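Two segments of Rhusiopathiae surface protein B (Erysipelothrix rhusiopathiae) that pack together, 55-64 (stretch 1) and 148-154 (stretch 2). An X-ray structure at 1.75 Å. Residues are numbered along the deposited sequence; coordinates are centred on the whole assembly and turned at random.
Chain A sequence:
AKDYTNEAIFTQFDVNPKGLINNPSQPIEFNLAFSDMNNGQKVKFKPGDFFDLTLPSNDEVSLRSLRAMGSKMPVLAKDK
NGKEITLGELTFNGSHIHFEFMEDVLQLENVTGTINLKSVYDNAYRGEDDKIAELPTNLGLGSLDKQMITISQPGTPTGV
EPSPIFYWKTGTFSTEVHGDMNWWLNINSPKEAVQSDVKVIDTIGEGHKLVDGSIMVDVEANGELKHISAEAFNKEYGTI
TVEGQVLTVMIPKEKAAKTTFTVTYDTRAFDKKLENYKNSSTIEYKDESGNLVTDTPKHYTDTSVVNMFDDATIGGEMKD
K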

# COMPACT_ATOMS: atom_id res chain seq x y z
N LEU A 55 9.97 -13.57 -3.81
CA LEU A 55 8.59 -13.31 -4.18
C LEU A 55 8.37 -13.87 -5.59
O LEU A 55 9.25 -13.81 -6.44
CB LEU A 55 8.31 -11.81 -4.11
CG LEU A 55 8.30 -11.24 -2.69
CD1 LEU A 55 8.42 -9.73 -2.71
CD2 LEU A 55 7.03 -11.69 -1.96
N PRO A 56 7.17 -14.41 -5.85
CA PRO A 56 6.84 -14.99 -7.15
C PRO A 56 6.66 -13.99 -8.28
O PRO A 56 6.47 -12.80 -8.06
CB PRO A 56 5.55 -15.76 -6.86
CG PRO A 56 4.87 -14.83 -5.88
CD PRO A 56 6.00 -14.40 -4.96
N SER A 57 6.70 -14.49 -9.51
CA SER A 57 6.51 -13.64 -10.67
C SER A 57 6.45 -14.48 -11.93
O SER A 57 6.86 -15.64 -11.93
CB SER A 57 7.69 -12.67 -10.81
OG SER A 57 8.88 -13.39 -11.11
N ASN A 58 5.89 -13.92 -12.99
CA ASN A 58 5.88 -14.60 -14.28
C ASN A 58 6.28 -13.53 -15.28
O ASN A 58 6.88 -12.53 -14.89
CB ASN A 58 4.52 -15.25 -14.61
CG ASN A 58 3.36 -14.28 -14.65
OD1 ASN A 58 3.51 -13.13 -15.03
ND2 ASN A 58 2.18 -14.77 -14.29
N ASP A 59 5.96 -13.70 -16.55
CA ASP A 59 6.36 -12.70 -17.54
C ASP A 59 5.60 -11.37 -17.52
O ASP A 59 6.08 -10.39 -18.09
CB ASP A 59 6.32 -13.30 -18.95
CG ASP A 59 7.57 -14.09 -19.28
OD1 ASP A 59 7.99 -14.93 -18.45
OD2 ASP A 59 8.15 -13.87 -20.37
N GLU A 60 4.45 -11.34 -16.87
CA GLU A 60 3.65 -10.11 -16.82
C GLU A 60 3.41 -9.57 -15.42
O GLU A 60 3.19 -8.37 -15.23
CB GLU A 60 2.30 -10.34 -17.51
CG GLU A 60 2.40 -10.85 -18.94
CD GLU A 60 1.05 -11.01 -19.61
OE1 GLU A 60 0.09 -11.44 -18.94
OE2 GLU A 60 0.96 -10.72 -20.82
N VAL A 61 3.44 -10.45 -14.42
CA VAL A 61 3.20 -10.05 -13.04
C VAL A 61 4.36 -10.41 -12.11
O VAL A 61 4.79 -11.57 -12.06
CB VAL A 61 1.91 -10.71 -12.49
CG1 VAL A 61 1.63 -10.24 -11.06
CG2 VAL A 61 0.75 -10.38 -13.39
N SER A 62 4.88 -9.42 -11.39
CA SER A 62 5.98 -9.65 -10.46
C SER A 62 5.67 -9.00 -9.12
O SER A 62 5.18 -7.88 -9.06
CB SER A 62 7.29 -9.06 -11.01
OG SER A 62 7.77 -9.81 -12.11
N LEU A 63 5.92 -9.74 -8.04
CA LEU A 63 5.70 -9.21 -6.70
C LEU A 63 7.05 -8.72 -6.22
O LEU A 63 8.07 -9.35 -6.50
CB LEU A 63 5.17 -10.29 -5.76
CG LEU A 63 3.65 -10.45 -5.73
CD1 LEU A 63 3.17 -10.92 -7.09
CD2 LEU A 63 3.26 -11.45 -4.65
N ARG A 64 7.06 -7.60 -5.52
CA ARG A 64 8.31 -7.04 -5.01
C ARG A 64 8.08 -6.29 -3.71
O ARG A 64 6.94 -5.98 -3.34
CB ARG A 64 8.92 -6.09 -6.05
CG ARG A 64 8.14 -4.80 -6.28
CD ARG A 64 8.93 -3.83 -7.13
NE ARG A 64 8.37 -2.48 -7.10
CZ ARG A 64 7.18 -2.15 -7.60
NH1 ARG A 64 6.75 -0.90 -7.53
NH2 ARG A 64 6.43 -3.08 -8.16
N MET A 148 -1.28 -21.07 -3.23
CA MET A 148 -1.69 -20.36 -4.44
C MET A 148 -2.03 -18.89 -4.25
O MET A 148 -2.62 -18.49 -3.25
CB MET A 148 -2.90 -21.06 -5.10
CG MET A 148 -3.52 -20.29 -6.28
SD MET A 148 -2.61 -20.31 -7.86
CE MET A 148 -1.21 -19.45 -7.48
N ILE A 149 -1.62 -18.10 -5.23
CA ILE A 149 -1.89 -16.68 -5.26
C ILE A 149 -2.50 -16.45 -6.64
O ILE A 149 -1.91 -16.83 -7.66
CB ILE A 149 -0.59 -15.84 -5.12
CG1 ILE A 149 -0.09 -15.90 -3.68
CG2 ILE A 149 -0.85 -14.40 -5.55
CD1 ILE A 149 1.16 -15.07 -3.41
N THR A 150 -3.69 -15.88 -6.65
CA THR A 150 -4.39 -15.59 -7.90
C THR A 150 -4.54 -14.08 -8.02
O THR A 150 -5.10 -13.43 -7.14
CB THR A 150 -5.80 -16.24 -7.91
OG1 THR A 150 -6.59 -15.70 -6.85
CG2 THR A 150 -5.67 -17.74 -7.73
N ILE A 151 -4.03 -13.53 -9.12
CA ILE A 151 -4.08 -12.10 -9.36
C ILE A 151 -4.86 -11.77 -10.62
O ILE A 151 -4.59 -12.32 -11.68
CB ILE A 151 -2.66 -11.51 -9.50
CG1 ILE A 151 -1.89 -11.66 -8.18
CG2 ILE A 151 -2.73 -10.03 -9.90
CD1 ILE A 151 -0.43 -11.27 -8.28
N SER A 152 -5.81 -10.86 -10.49
CA SER A 152 -6.63 -10.46 -11.62
C SER A 152 -5.90 -9.48 -12.52
O SER A 152 -5.35 -8.47 -12.05
CB SER A 152 -7.93 -9.82 -11.14
OG SER A 152 -8.60 -9.21 -12.23
N GLN A 153 -5.89 -9.78 -13.81
CA GLN A 153 -5.28 -8.92 -14.81
C GLN A 153 -6.44 -8.43 -15.65
O GLN A 153 -6.81 -9.06 -16.64
CB GLN A 153 -4.30 -9.70 -15.67
CG GLN A 153 -3.05 -10.13 -14.95
CD GLN A 153 -2.16 -11.00 -15.81
OE1 GLN A 153 -2.43 -12.19 -16.00
NE2 GLN A 153 -1.11 -10.40 -16.36
N PRO A 154 -7.04 -7.29 -15.26
CA PRO A 154 -8.18 -6.73 -15.99
C PRO A 154 -7.89 -6.39 -17.44
O PRO A 154 -6.82 -5.89 -17.78
CB PRO A 154 -8.53 -5.49 -15.16
CG PRO A 154 -7.19 -5.05 -14.66
CD PRO A 154 -6.58 -6.37 -14.21
O HOH W 1 -0.19 -14.03 -16.26

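Stretch 1 folds back on itself, and its contact with stretch 2 is made through side chains, with strands 61-64 and 150-153 no closer than 10.0 Å axis to axis and their directions 125° apart. Pro 56 opens the contact loosely, its CG lying 4.5 Å from CD1 of Ile 149, while its carbonyl O accepts a backbone hydrogen bond from Leu 63 N (3.1 Å). Asn 58 shapes the turn: its N donates to Val 61 O (2.8 Å), and its OD1 accepts from both Glu 60 N and Val 61 N, each at 2.7 Å. The amide's other end reaches stretch 2 through a water, which accepts a weak hydrogen bond from Asn 58 ND2 (3.2 Å) and donates to Gln 153 OE1 (2.9 Å). Asp 59 is exposed and out of reach. Glu 60 provides the direct polar link, with Gln 153 NE2 donating to Glu 60 OE1 at 3.0 Å and an N-H...O angle of 148°. The carboxamide of Gln 153 is thus held at both its oxygen and its nitrogen, and its NE2 also lies 3.5 Å from Val 61 CG2. The other methyl of Val 61, CG1, packs 3.6 Å from Ile 151 CD1, so this one valine touches both the polar and the apolar parts of the contact. Strand alternation turns the CA-to-CB bond of Ser 62 away and brings that of Leu 63 back toward stretch 2. Leu 63 spans two isoleucines: CD1 sits 3.8 Å from Ile 151 CD1, and CD2 lies at a looser 4.4 Å from Ile 149 CD1. Arg 64 lies out of reach of stretch 2. On stretch 2 the same alternation leaves Thr 150 and Ser 152 out of reach between Ile 149, Ile 151 and Gln 153.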